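Local coordinates for protein pyruvate carboxylase n-terminal domain (Aquifex aeolicus, PDB 1ULZ) that belongs to the biotin carboxylase family, as a subunit of pyruvate carboxylase that couples a Rossmann-like N-terminal domain to an ATP-grasp domain, at residues Lys4-Asn9 with Val29-Glu34; Ile18-Glu23 with Asp306-Gln311; Leu60-Ile65 with Gly82-Asn87; Ile221-Arg226 with Glu325-Asn330. The protein carries 1 engineered substitution. One frame throughout, in Å; residues are numbered along the deposited sequence.

Contact 1: residues Lys4-Asn9 with Val29-Glu34; sequences KVLVAN and VAIYNE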
loop_
_atom_site.group_PDB
_atom_site.type_symbol
_atom_site.label_atom_id
_atom_site.label_comp_id
_atom_site.label_asym_id
_atom_site.label_seq_id
_atom_site.Cartn_x
_atom_site.Cartn_y
_atom_site.Cartn_z
ATOM N N LYS A 4 -12.138 -21.926 12.337
ATOM C CA LYS A 4 -11.415 -22.404 11.168
ATOM C C LYS A 4 -12.251 -22.041 9.954
ATOM O O LYS A 4 -13.428 -22.405 9.861
ATOM C CB LYS A 4 -11.201 -23.918 11.225
ATOM C CG LYS A 4 -10.506 -24.461 9.982
ATOM C CD LYS A 4 -10.233 -25.968 10.047
ATOM C CE LYS A 4 -9.055 -26.296 10.953
ATOM N NZ LYS A 4 -8.735 -27.758 10.920
ATOM N N VAL A 5 -11.633 -21.324 9.025
ATOM C CA VAL A 5 -12.320 -20.877 7.828
ATOM C C VAL A 5 -11.979 -21.617 6.539
ATOM O O VAL A 5 -10.817 -21.727 6.151
ATOM C CB VAL A 5 -12.070 -19.374 7.595
ATOM C CG1 VAL A 5 -12.718 -18.928 6.286
ATOM C CG2 VAL A 5 -12.616 -18.579 8.780
ATOM N N LEU A 6 -13.005 -22.127 5.878
ATOM C CA LEU A 6 -12.818 -22.808 4.613
ATOM C C LEU A 6 -13.185 -21.771 3.559
ATOM O O LEU A 6 -14.278 -21.193 3.593
ATOM C CB LEU A 6 -13.731 -24.032 4.512
ATOM C CG LEU A 6 -13.601 -24.876 3.235
ATOM C CD1 LEU A 6 -14.136 -26.276 3.489
ATOM C CD2 LEU A 6 -14.351 -24.215 2.089
ATOM N N VAL A 7 -12.257 -21.518 2.645
ATOM C CA VAL A 7 -12.470 -20.549 1.578
ATOM C C VAL A 7 -13.040 -21.261 0.356
ATOM O O VAL A 7 -12.333 -22.002 -0.331
ATOM C CB VAL A 7 -11.141 -19.861 1.194
ATOM C CG1 VAL A 7 -11.390 -18.782 0.157
ATOM C CG2 VAL A 7 -10.479 -19.275 2.441
ATOM N N ALA A 8 -14.324 -21.040 0.091
ATOM C CA ALA A 8 -14.974 -21.673 -1.047
ATOM C C ALA A 8 -14.766 -20.844 -2.308
ATOM O O ALA A 8 -15.717 -20.507 -3.011
ATOM C CB ALA A 8 -16.461 -21.851 -0.773
ATOM N N ASN A 9 -13.513 -20.501 -2.584
ATOM C CA ASN A 9 -13.217 -19.733 -3.777
ATOM C C ASN A 9 -11.777 -19.954 -4.233
ATOM O O ASN A 9 -11.112 -20.889 -3.785
ATOM C CB ASN A 9 -13.498 -18.244 -3.544
ATOM C CG ASN A 9 -14.034 -17.556 -4.788
ATOM O OD1 ASN A 9 -13.389 -17.552 -5.837
ATOM N ND2 ASN A 9 -15.221 -16.974 -4.676
ATOM N N VAL A 29 -8.620 -23.188 5.295
ATOM C CA VAL A 29 -8.723 -24.387 4.473
ATOM C C VAL A 29 -9.045 -23.964 3.046
ATOM O O VAL A 29 -10.011 -23.232 2.801
ATOM C CB VAL A 29 -9.840 -25.342 4.956
ATOM C CG1 VAL A 29 -9.935 -26.540 4.008
ATOM C CG2 VAL A 29 -9.552 -25.823 6.373
ATOM N N ALA A 30 -8.226 -24.429 2.108
ATOM C CA ALA A 30 -8.415 -24.110 0.702
ATOM C C ALA A 30 -8.905 -25.318 -0.093
ATOM O O ALA A 30 -8.627 -26.461 0.264
ATOM C CB ALA A 30 -7.099 -23.607 0.108
ATOM N N ILE A 31 -9.655 -25.052 -1.155
ATOM C CA ILE A 31 -10.121 -26.104 -2.051
ATOM C C ILE A 31 -9.663 -25.696 -3.449
ATOM O O ILE A 31 -9.450 -24.510 -3.719
ATOM C CB ILE A 31 -11.671 -26.274 -2.046
ATOM C CG1 ILE A 31 -12.359 -24.949 -2.354
ATOM C CG2 ILE A 31 -12.133 -26.815 -0.709
ATOM C CD1 ILE A 31 -13.871 -25.068 -2.490
ATOM N N TYR A 32 -9.498 -26.673 -4.334
ATOM C CA TYR A 32 -9.057 -26.383 -5.689
ATOM C C TYR A 32 -9.235 -27.566 -6.623
ATOM O O TYR A 32 -9.435 -28.702 -6.180
ATOM C CB TYR A 32 -7.578 -25.991 -5.696
ATOM C CG TYR A 32 -6.661 -27.067 -5.163
ATOM C CD1 TYR A 32 -6.635 -27.374 -3.813
ATOM C CD2 TYR A 32 -5.809 -27.766 -6.010
ATOM C CE1 TYR A 32 -5.788 -28.332 -3.317
ATOM C CE2 TYR A 32 -4.951 -28.736 -5.523
ATOM C CZ TYR A 32 -4.943 -29.012 -4.175
ATOM O OH TYR A 32 -4.065 -29.938 -3.665
ATOM N N ASN A 33 -9.149 -27.286 -7.920
ATOM C CA ASN A 33 -9.250 -28.327 -8.929
ATOM C C ASN A 33 -7.821 -28.703 -9.294
ATOM O O ASN A 33 -6.895 -27.912 -9.093
ATOM C CB ASN A 33 -9.987 -27.821 -10.168
ATOM C CG ASN A 33 -10.122 -28.892 -11.242
ATOM O OD1 ASN A 33 -9.158 -29.226 -11.929
ATOM N ND2 ASN A 33 -11.320 -29.447 -11.376
ATOM N N GLU A 34 -7.635 -29.903 -9.821
ATOM C CA GLU A 34 -6.304 -30.362 -10.195
ATOM C C GLU A 34 -5.594 -29.413 -11.158
ATOM O O GLU A 34 -4.377 -29.263 -11.094
ATOM C CB GLU A 34 -6.391 -31.765 -10.807
ATOM C CG GLU A 34 -5.065 -32.315 -11.301
ATOM C CD GLU A 34 -4.752 -31.883 -12.725
ATOM O OE1 GLU A 34 -3.555 -31.841 -13.071
ATOM O OE2 GLU A 34 -5.697 -31.599 -13.497
HETATM O O HOH W 1 -9.838 -22.090 -1.433
#
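Val29 sits against Leu6 where the two parallel strands come closest, their CA atoms 4.4 Å apart. The Val29 backbone is gripped twice: its N donates to Val5 O at 2.8 Å, and its O accepts from Val7 N at 2.8 Å in a straighter bond (168° at the hydrogen). Leu6 CA adds a CH···O contact to the same Val29 O at 3.4 Å. The isopropyl group is shared between neighbours. With CG1 anti to the backbone N (chi1 177°), CG1 meets Leu6 CG, while CG2 lies 3.7 Å from Lys4 CD, in the aliphatic part of a chain whose NZ pairs with Glu47. Further along, the two segments splay apart, and CA–CA spacing grows to 6.6 Å at Ala8–Ile31. Here a water lies between the segments, taking the Ile31 N hydrogen at 3.0 Å and bonding Val7 O and Asn9 O, while Ile31 CD1 leans on Ala8 CA. Helix 11-24 links the strands in a beta-alpha-beta crossover, the unit of a Rossmann-like parallel sheet.

Contact 2: residues Ile18-Glu23 with Asp306-Gln311; sequences IRACKE and DIVKWQ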
loop_
_atom_site.group_PDB
_atom_site.type_symbol
_atom_site.label_atom_id
_atom_site.label_comp_id
_atom_site.label_asym_id
_atom_site.label_seq_id
_atom_site.Cartn_x
_atom_site.Cartn_y
_atom_site.Cartn_z
ATOM N N ILE A 18 -7.712 -15.281 2.703
ATOM C CA ILE A 18 -6.716 -15.985 3.505
ATOM C C ILE A 18 -5.853 -15.003 4.304
ATOM O O ILE A 18 -5.555 -15.244 5.470
ATOM C CB ILE A 18 -5.802 -16.880 2.626
ATOM C CG1 ILE A 18 -6.568 -18.133 2.193
ATOM C CG2 ILE A 18 -4.552 -17.285 3.395
ATOM C CD1 ILE A 18 -5.802 -19.016 1.237
ATOM N N ARG A 19 -5.467 -13.889 3.689
ATOM C CA ARG A 19 -4.644 -12.914 4.400
ATOM C C ARG A 19 -5.391 -12.338 5.603
ATOM O O ARG A 19 -4.819 -12.184 6.683
ATOM C CB ARG A 19 -4.208 -11.771 3.472
ATOM C CG ARG A 19 -3.349 -10.733 4.189
ATOM C CD ARG A 19 -2.730 -9.725 3.245
ATOM N NE ARG A 19 -1.899 -10.353 2.225
ATOM C CZ ARG A 19 -0.846 -11.125 2.479
ATOM N NH1 ARG A 19 -0.483 -11.377 3.728
ATOM N NH2 ARG A 19 -0.152 -11.642 1.479
ATOM N N ALA A 20 -6.666 -12.011 5.413
ATOM C CA ALA A 20 -7.470 -11.469 6.505
ATOM C C ALA A 20 -7.474 -12.472 7.659
ATOM O O ALA A 20 -7.242 -12.103 8.810
ATOM C CB ALA A 20 -8.895 -11.195 6.027
ATOM N N CYS A 21 -7.723 -13.742 7.340
ATOM C CA CYS A 21 -7.738 -14.806 8.342
ATOM C C CYS A 21 -6.397 -14.941 9.069
ATOM O O CYS A 21 -6.361 -15.041 10.293
ATOM C CB CYS A 21 -8.110 -16.148 7.693
ATOM S SG CYS A 21 -9.843 -16.280 7.157
ATOM N N LYS A 22 -5.299 -14.944 8.316
ATOM C CA LYS A 22 -3.971 -15.060 8.910
ATOM C C LYS A 22 -3.736 -13.918 9.889
ATOM O O LYS A 22 -3.167 -14.114 10.961
ATOM C CB LYS A 22 -2.883 -15.053 7.825
ATOM C CG LYS A 22 -2.846 -16.311 6.969
ATOM C CD LYS A 22 -1.740 -16.246 5.919
ATOM C CE LYS A 22 -0.347 -16.245 6.538
ATOM N NZ LYS A 22 0.025 -17.565 7.114
ATOM N N GLU A 23 -4.181 -12.722 9.520
ATOM C CA GLU A 23 -4.025 -11.568 10.391
ATOM C C GLU A 23 -4.833 -11.743 11.681
ATOM O O GLU A 23 -4.417 -11.285 12.743
ATOM C CB GLU A 23 -4.428 -10.289 9.647
ATOM C CG GLU A 23 -3.307 -9.756 8.767
ATOM C CD GLU A 23 -3.727 -8.625 7.838
ATOM O OE1 GLU A 23 -4.747 -7.955 8.105
ATOM O OE2 GLU A 23 -3.014 -8.399 6.837
ATOM N N ASP A 306 -11.037 -2.006 6.857
ATOM C CA ASP A 306 -10.801 -3.323 6.273
ATOM C C ASP A 306 -12.130 -4.088 6.215
ATOM O O ASP A 306 -12.602 -4.648 7.212
ATOM C CB ASP A 306 -9.756 -4.062 7.118
ATOM C CG ASP A 306 -9.320 -5.384 6.504
ATOM O OD1 ASP A 306 -8.162 -5.785 6.744
ATOM O OD2 ASP A 306 -10.131 -6.028 5.804
ATOM N N ILE A 307 -12.731 -4.094 5.031
ATOM C CA ILE A 307 -14.021 -4.738 4.826
ATOM C C ILE A 307 -14.040 -6.253 4.992
ATOM O O ILE A 307 -14.910 -6.786 5.675
ATOM C CB ILE A 307 -14.600 -4.369 3.438
ATOM C CG1 ILE A 307 -14.774 -2.848 3.343
ATOM C CG2 ILE A 307 -15.936 -5.069 3.227
ATOM C CD1 ILE A 307 -15.170 -2.353 1.969
ATOM N N VAL A 308 -13.087 -6.950 4.380
ATOM C CA VAL A 308 -13.049 -8.406 4.486
ATOM C C VAL A 308 -12.832 -8.891 5.917
ATOM O O VAL A 308 -13.484 -9.838 6.357
ATOM C CB VAL A 308 -11.963 -9.006 3.582
ATOM C CG1 VAL A 308 -11.870 -10.510 3.817
ATOM C CG2 VAL A 308 -12.296 -8.720 2.119
ATOM N N LYS A 309 -11.921 -8.247 6.644
ATOM C CA LYS A 309 -11.670 -8.635 8.026
ATOM C C LYS A 309 -12.950 -8.430 8.833
ATOM O O LYS A 309 -13.298 -9.253 9.674
ATOM C CB LYS A 309 -10.525 -7.815 8.637
ATOM C CG LYS A 309 -10.172 -8.247 10.067
ATOM C CD LYS A 309 -8.921 -7.550 10.595
ATOM C CE LYS A 309 -7.674 -7.973 9.818
ATOM N NZ LYS A 309 -6.460 -7.246 10.261
ATOM N N TRP A 310 -13.658 -7.338 8.566
ATOM C CA TRP A 310 -14.902 -7.073 9.278
ATOM C C TRP A 310 -15.975 -8.116 8.954
ATOM O O TRP A 310 -16.804 -8.434 9.803
ATOM C CB TRP A 310 -15.419 -5.659 8.977
ATOM C CG TRP A 310 -14.944 -4.641 9.978
ATOM C CD1 TRP A 310 -14.148 -3.561 9.737
ATOM C CD2 TRP A 310 -15.225 -4.626 11.386
ATOM N NE1 TRP A 310 -13.915 -2.871 10.905
ATOM C CE2 TRP A 310 -14.564 -3.504 11.931
ATOM C CE3 TRP A 310 -15.968 -5.452 12.237
ATOM C CZ2 TRP A 310 -14.623 -3.186 13.289
ATOM C CZ3 TRP A 310 -16.025 -5.135 13.590
ATOM C CH2 TRP A 310 -15.357 -4.011 14.100
ATOM N N GLN A 311 -15.953 -8.645 7.731
ATOM C CA GLN A 311 -16.904 -9.674 7.322
ATOM C C GLN A 311 -16.790 -10.849 8.289
ATOM O O GLN A 311 -17.791 -11.395 8.752
ATOM C CB GLN A 311 -16.586 -10.194 5.910
ATOM C CG GLN A 311 -17.045 -9.330 4.750
ATOM C CD GLN A 311 -16.843 -10.027 3.406
ATOM O OE1 GLN A 311 -15.710 -10.217 2.957
ATOM N NE2 GLN A 311 -17.944 -10.425 2.768
HETATM O O HOH W 2 -7.151 -7.938 5.751
#
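Ala20 presents its methyl group to the facing helix, and CB meets Val308 CG1 at 3.8 Å. This branch of Val308 stands anti to its backbone N (chi1 175°). Ala20 CA also lies 5.3 Å from Lys309 CA, the nearest pair of the two backbones, so the small residue sits where the chains come together. One turn later, Glu23 supplies the polar half. Its carboxylate reaches back so that OE1, through the anti lone pair, takes the ammonium of Lys309 in a salt bridge (OE1 to NZ 2.8 Å). The two side chains cross at about a right angle, and NZ also rests 3.7 Å from Glu23 CB. Asp306 OD1 lies 4.3 Å from Glu23 OE1, a like-charged approach that Lys309 would be expected to ease; a water bound to Asp306 OD1 at 2.6 Å makes a weak bond to Glu23 OE1. The other oxygen, Asp306 OD2, caps its helix by accepting from Lys309 N at 3.0 Å and pairs with Arg16. Arg401 of the second subunit also forms a salt bridge with Glu23. Helices 11-24 and 307-315, whose segments here are inclined at 64°, thus pack the Rossmann-like domain against the ATP-grasp domain beside the subunit interface.

Contact 3: residues Leu60-Ile65 with Gly82-Asn87; sequences LNKQRI and GFLAEN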
loop_
_atom_site.group_PDB
_atom_site.type_symbol
_atom_site.label_atom_id
_atom_site.label_comp_id
_atom_site.label_asym_id
_atom_site.label_seq_id
_atom_site.Cartn_x
_atom_site.Cartn_y
_atom_site.Cartn_z
ATOM N N LEU A 60 -18.709 -25.374 -7.019
ATOM C CA LEU A 60 -20.168 -25.285 -7.039
ATOM C C LEU A 60 -20.912 -26.450 -6.414
ATOM O O LEU A 60 -22.142 -26.427 -6.334
ATOM C CB LEU A 60 -20.669 -25.098 -8.475
ATOM C CG LEU A 60 -20.207 -23.845 -9.224
ATOM C CD1 LEU A 60 -20.783 -23.858 -10.633
ATOM C CD2 LEU A 60 -20.657 -22.590 -8.472
ATOM N N ASN A 61 -20.189 -27.476 -5.980
ATOM C CA ASN A 61 -20.850 -28.621 -5.374
ATOM C C ASN A 61 -21.123 -28.318 -3.909
ATOM O O ASN A 61 -20.266 -28.500 -3.044
ATOM C CB ASN A 61 -19.992 -29.879 -5.508
ATOM C CG ASN A 61 -20.779 -31.139 -5.224
ATOM O OD1 ASN A 61 -21.373 -31.278 -4.157
ATOM N ND2 ASN A 61 -20.796 -32.063 -6.184
ATOM N N LYS A 62 -22.337 -27.851 -3.649
ATOM C CA LYS A 62 -22.768 -27.472 -2.310
ATOM C C LYS A 62 -22.545 -28.496 -1.194
ATOM O O LYS A 62 -21.953 -28.179 -0.157
ATOM C CB LYS A 62 -24.250 -27.072 -2.350
ATOM C CG LYS A 62 -24.543 -25.853 -3.213
ATOM C CD LYS A 62 -25.992 -25.386 -3.063
ATOM C CE LYS A 62 -26.975 -26.439 -3.551
ATOM N NZ LYS A 62 -26.830 -26.662 -5.021
ATOM N N GLN A 63 -23.009 -29.722 -1.401
ATOM C CA GLN A 63 -22.878 -30.751 -0.378
ATOM C C GLN A 63 -21.450 -31.221 -0.121
ATOM O O GLN A 63 -21.065 -31.443 1.024
ATOM C CB GLN A 63 -23.758 -31.952 -0.729
ATOM C CG GLN A 63 -23.854 -32.957 0.391
ATOM C CD GLN A 63 -24.396 -32.328 1.658
ATOM O OE1 GLN A 63 -25.428 -31.657 1.628
ATOM N NE2 GLN A 63 -23.710 -32.545 2.780
ATOM N N ARG A 64 -20.661 -31.383 -1.176
ATOM C CA ARG A 64 -19.281 -31.829 -0.995
ATOM C C ARG A 64 -18.493 -30.827 -0.154
ATOM O O ARG A 64 -17.711 -31.207 0.723
ATOM C CB ARG A 64 -18.583 -32.005 -2.347
ATOM C CG ARG A 64 -17.187 -32.581 -2.210
ATOM C CD ARG A 64 -16.478 -32.716 -3.546
ATOM N NE ARG A 64 -17.087 -33.730 -4.398
ATOM C CZ ARG A 64 -17.583 -33.482 -5.605
ATOM N NH1 ARG A 64 -18.122 -34.462 -6.322
ATOM N NH2 ARG A 64 -17.543 -32.247 -6.093
ATOM N N ILE A 65 -18.712 -29.545 -0.426
ATOM C CA ILE A 65 -18.018 -28.485 0.293
ATOM C C ILE A 65 -18.443 -28.443 1.758
ATOM O O ILE A 65 -17.605 -28.295 2.651
ATOM C CB ILE A 65 -18.255 -27.123 -0.397
ATOM C CG1 ILE A 65 -17.483 -27.094 -1.722
ATOM C CG2 ILE A 65 -17.817 -25.979 0.513
ATOM C CD1 ILE A 65 -17.833 -25.938 -2.626
ATOM N N GLY A 82 -18.935 -14.407 -6.616
ATOM C CA GLY A 82 -19.185 -15.353 -7.683
ATOM C C GLY A 82 -19.421 -16.730 -7.090
ATOM O O GLY A 82 -19.518 -16.874 -5.872
ATOM N N PHE A 83 -19.501 -17.743 -7.944
ATOM C CA PHE A 83 -19.740 -19.116 -7.501
ATOM C C PHE A 83 -20.944 -19.260 -6.569
ATOM O O PHE A 83 -22.064 -18.948 -6.960
ATOM C CB PHE A 83 -18.489 -19.694 -6.839
ATOM C CG PHE A 83 -17.323 -19.838 -7.780
ATOM C CD1 PHE A 83 -17.463 -20.530 -8.977
ATOM C CD2 PHE A 83 -16.092 -19.279 -7.475
ATOM C CE1 PHE A 83 -16.394 -20.663 -9.854
ATOM C CE2 PHE A 83 -15.017 -19.408 -8.347
ATOM C CZ PHE A 83 -15.170 -20.101 -9.537
ATOM N N LEU A 84 -20.721 -19.731 -5.345
ATOM C CA LEU A 84 -21.824 -19.923 -4.397
ATOM C C LEU A 84 -22.069 -18.733 -3.470
ATOM O O LEU A 84 -22.851 -18.844 -2.524
ATOM C CB LEU A 84 -21.573 -21.164 -3.537
ATOM C CG LEU A 84 -21.369 -22.515 -4.229
ATOM C CD1 LEU A 84 -21.027 -23.560 -3.183
ATOM C CD2 LEU A 84 -22.624 -22.905 -4.994
ATOM N N ALA A 85 -21.418 -17.603 -3.749
ATOM C CA ALA A 85 -21.539 -16.403 -2.916
ATOM C C ALA A 85 -22.964 -15.921 -2.684
ATOM O O ALA A 85 -23.332 -15.572 -1.563
ATOM C CB ALA A 85 -20.716 -15.268 -3.514
ATOM N N GLU A 86 -23.762 -15.893 -3.743
ATOM C CA GLU A 86 -25.134 -15.433 -3.628
ATOM C C GLU A 86 -26.134 -16.556 -3.851
ATOM O O GLU A 86 -27.212 -16.339 -4.388
ATOM C CB GLU A 86 -25.378 -14.285 -4.610
ATOM C CG GLU A 86 -24.401 -13.124 -4.421
ATOM C CD GLU A 86 -24.624 -12.000 -5.409
ATOM O OE1 GLU A 86 -25.537 -11.181 -5.182
ATOM O OE2 GLU A 86 -23.891 -11.936 -6.418
ATOM N N ASN A 87 -25.760 -17.754 -3.424
ATOM C CA ASN A 87 -26.610 -18.933 -3.541
ATOM C C ASN A 87 -27.346 -19.082 -2.208
ATOM O O ASN A 87 -26.794 -19.617 -1.244
ATOM C CB ASN A 87 -25.743 -20.167 -3.804
ATOM C CG ASN A 87 -26.558 -21.401 -4.115
ATOM O OD1 ASN A 87 -27.412 -21.816 -3.328
ATOM N ND2 ASN A 87 -26.295 -22.005 -5.267
HETATM O O HOH W 3 -27.659 -24.429 -6.148
#
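A single water joins Lys62 and Asn87, taking a hydrogen from Lys62 NZ at 2.6 Å and another from Asn87 ND2 at 2.9 Å. Lys62 CD lies beside the amide of Asn87, 3.9 Å from OD1; beyond it the chain bends at chi3 (-63°) and chi4 (-65°), which brings NZ to the water. Asn87 OD1 itself caps helix 88-96 at Phe90 N. Next to the polar bridge, Leu84 packs against three residues of 60-65. Its CD2 meets Lys62 CG at 3.9 Å and Leu60 O at 3.8 Å, and its CD1 reaches Ile65 CD1 tip to tip at 4.0 Å. At the more open end, Leu60 CD2 touches Phe83 at the edge of the ring, near its plane, at 3.8 Å from CD1; the ring also stacks with Tyr59. The loop 82-87, two overlapping beta turns, is thereby laid against the start of helix 62-71. It runs from strand 76-78 of the parallel sheet into helix 88-96, whose Phe90 packs on both Lys62 and Leu84.

Contact 4: residues Ile221-Arg226 with Glu325-Asn330; sequences IHLGER and EDVKFN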
loop_
_atom_site.group_PDB
_atom_site.type_symbol
_atom_site.label_atom_id
_atom_site.label_comp_id
_atom_site.label_asym_id
_atom_site.label_seq_id
_atom_site.Cartn_x
_atom_site.Cartn_y
_atom_site.Cartn_z
ATOM N N ILE A 221 -23.832 0.514 8.584
ATOM C CA ILE A 221 -23.254 1.747 8.081
ATOM C C ILE A 221 -22.909 1.599 6.604
ATOM O O ILE A 221 -22.917 0.495 6.065
ATOM C CB ILE A 221 -21.974 2.111 8.856
ATOM C CG1 ILE A 221 -20.894 1.058 8.602
ATOM C CG2 ILE A 221 -22.275 2.186 10.353
ATOM C CD1 ILE A 221 -19.589 1.339 9.320
ATOM N N HIS A 222 -22.627 2.716 5.945
ATOM C CA HIS A 222 -22.244 2.664 4.543
ATOM C C HIS A 222 -20.817 3.209 4.465
ATOM O O HIS A 222 -20.416 4.035 5.297
ATOM C CB HIS A 222 -23.202 3.503 3.682
ATOM C CG HIS A 222 -23.040 4.981 3.852
ATOM N ND1 HIS A 222 -22.089 5.710 3.170
ATOM C CD2 HIS A 222 -23.693 5.864 4.646
ATOM C CE1 HIS A 222 -22.162 6.977 3.539
ATOM N NE2 HIS A 222 -23.127 7.098 4.434
ATOM N N LEU A 223 -20.042 2.728 3.500
ATOM C CA LEU A 223 -18.675 3.207 3.346
ATOM C C LEU A 223 -18.565 4.000 2.049
ATOM O O LEU A 223 -17.648 3.796 1.253
ATOM C CB LEU A 223 -17.676 2.041 3.334
ATOM C CG LEU A 223 -17.624 1.105 4.552
ATOM C CD1 LEU A 223 -16.273 0.402 4.574
ATOM C CD2 LEU A 223 -17.821 1.874 5.842
ATOM N N GLY A 224 -19.519 4.897 1.836
ATOM C CA GLY A 224 -19.494 5.718 0.641
ATOM C C GLY A 224 -19.797 4.974 -0.644
ATOM O O GLY A 224 -20.154 3.793 -0.630
ATOM N N GLU A 225 -19.637 5.667 -1.763
ATOM C CA GLU A 225 -19.922 5.086 -3.067
ATOM C C GLU A 225 -18.688 4.876 -3.934
ATOM O O GLU A 225 -17.587 5.339 -3.621
ATOM C CB GLU A 225 -20.909 5.974 -3.836
ATOM C CG GLU A 225 -20.259 7.168 -4.559
ATOM C CD GLU A 225 -19.790 8.281 -3.626
ATOM O OE1 GLU A 225 -19.791 8.092 -2.392
ATOM O OE2 GLU A 225 -19.408 9.357 -4.132
ATOM N N ARG A 226 -18.904 4.171 -5.038
ATOM C CA ARG A 226 -17.866 3.889 -6.015
ATOM C C ARG A 226 -18.445 4.145 -7.407
ATOM O O ARG A 226 -19.609 3.837 -7.671
ATOM C CB ARG A 226 -17.411 2.427 -5.908
ATOM C CG ARG A 226 -16.713 2.080 -4.595
ATOM C CD ARG A 226 -16.209 0.638 -4.589
ATOM N NE ARG A 226 -17.290 -0.341 -4.550
ATOM C CZ ARG A 226 -17.672 -0.992 -3.455
ATOM N NH1 ARG A 226 -17.058 -0.769 -2.298
ATOM N NH2 ARG A 226 -18.661 -1.876 -3.521
ATOM N N GLU A 325 -20.892 8.390 11.692
ATOM C CA GLU A 325 -20.182 9.654 11.799
ATOM C C GLU A 325 -18.673 9.461 11.783
ATOM O O GLU A 325 -17.936 10.399 11.491
ATOM C CB GLU A 325 -20.592 10.378 13.077
ATOM C CG GLU A 325 -20.203 9.626 14.333
ATOM C CD GLU A 325 -20.905 10.153 15.561
ATOM O OE1 GLU A 325 -20.618 11.302 15.966
ATOM O OE2 GLU A 325 -21.752 9.420 16.116
ATOM N N ASP A 326 -18.207 8.255 12.102
ATOM C CA ASP A 326 -16.766 7.985 12.104
ATOM C C ASP A 326 -16.242 7.691 10.692
ATOM O O ASP A 326 -15.031 7.660 10.471
ATOM C CB ASP A 326 -16.417 6.778 12.995
ATOM C CG ASP A 326 -16.918 6.921 14.429
ATOM O OD1 ASP A 326 -16.880 8.042 14.988
ATOM O OD2 ASP A 326 -17.337 5.890 15.006
ATOM N N VAL A 327 -17.148 7.463 9.746
ATOM C CA VAL A 327 -16.752 7.150 8.373
ATOM C C VAL A 327 -16.320 8.392 7.610
ATOM O O VAL A 327 -17.152 9.212 7.228
ATOM C CB VAL A 327 -17.910 6.468 7.586
ATOM C CG1 VAL A 327 -17.410 6.011 6.222
ATOM C CG2 VAL A 327 -18.460 5.282 8.375
ATOM N N LYS A 328 -15.014 8.526 7.390
ATOM C CA LYS A 328 -14.469 9.670 6.669
ATOM C C LYS A 328 -13.996 9.273 5.274
ATOM O O LYS A 328 -13.683 8.110 5.015
ATOM C CB LYS A 328 -13.295 10.282 7.439
ATOM C CG LYS A 328 -13.614 10.674 8.871
ATOM C CD LYS A 328 -14.754 11.675 8.950
ATOM C CE LYS A 328 -14.954 12.130 10.390
ATOM N NZ LYS A 328 -16.203 12.932 10.564
ATOM N N PHE A 329 -13.936 10.255 4.381
ATOM C CA PHE A 329 -13.517 10.026 3.004
ATOM C C PHE A 329 -12.314 10.899 2.704
ATOM O O PHE A 329 -12.430 12.113 2.529
ATOM C CB PHE A 329 -14.683 10.330 2.069
ATOM C CG PHE A 329 -15.888 9.473 2.332
ATOM C CD1 PHE A 329 -15.912 8.148 1.928
ATOM C CD2 PHE A 329 -16.962 9.966 3.059
ATOM C CE1 PHE A 329 -16.985 7.326 2.248
ATOM C CE2 PHE A 329 -18.036 9.152 3.383
ATOM C CZ PHE A 329 -18.045 7.830 2.979
ATOM N N ASN A 330 -11.154 10.256 2.644
ATOM C CA ASN A 330 -9.890 10.936 2.421
ATOM C C ASN A 330 -9.242 10.592 1.075
ATOM O O ASN A 330 -8.916 9.437 0.802
ATOM C CB ASN A 330 -8.951 10.591 3.586
ATOM C CG ASN A 330 -7.546 11.120 3.390
ATOM O OD1 ASN A 330 -7.348 12.282 3.028
ATOM N ND2 ASN A 330 -6.556 10.270 3.647
#
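The Phe329 ring presses on the backbone of Gly224, bringing CE1 to 3.4 Å from Gly224 CA. With CG anti to the carbonyl carbon (chi1 -60°), the ring rises toward the strand and sets its edge to Leu223 C, 3.7 Å from CE1 and near the ring plane. This close fit is possible because Gly224 carries no side chain on the flank the ring occupies; its positive phi (71°) also marks a local departure from regular strand geometry. The His222 ring leans forward along its own strand, where ND1 accepts from Gly224 N at 3.0 Å and NE2 bonds to Glu252 OE2. Held at both nitrogens, the imidazole has a fixed rotation, and its CE1 reaches the edge of the Phe329 ring at CZ, 4.2 Å away. Strand 220-232, from the ATP-grasp part of the chain, lies in a large antiparallel sheet, and the segment 325-330 leads from helix 307-315 into strand 332-339 of the same sheet. Val327 turns its isopropyl group onto the strand. Its CG1, anti to the backbone N, is 3.7 Å from His222 O, and CG2 is 3.9 Å from that oxygen. The branches then divide: CG1 meets Leu223 CD2 across a side-chain crossing near a right angle, while CG2 touches Ile221 CD1 at 4.2 Å. Arg251 approaches the Phe329 ring in a cation-pi contact.

Contacts 1 and 3 belong to the N-terminal, Rossmann-like region and touch directly, with centres 11 Å apart: Ile31 CD1 packs on Ile65 CD1 at 4.1 Å, so the parallel sheet and the helix 62-71 share one core. Contact 2 uses the helix that links the two strands of contact 1; Val5 CB lies 3.8 Å from Cys21 SG and Val7 CG2 4.1 Å from Ile18 CG1. Its other helix carries the chain of packing on to contact 4, where Ile307 CG1 meets Leu223 CD1 at 3.8 Å. Contact 2 thus touches both the parallel sheet of contact 1 and the antiparallel sheet of contact 4, whose centres stand about 32 Å apart.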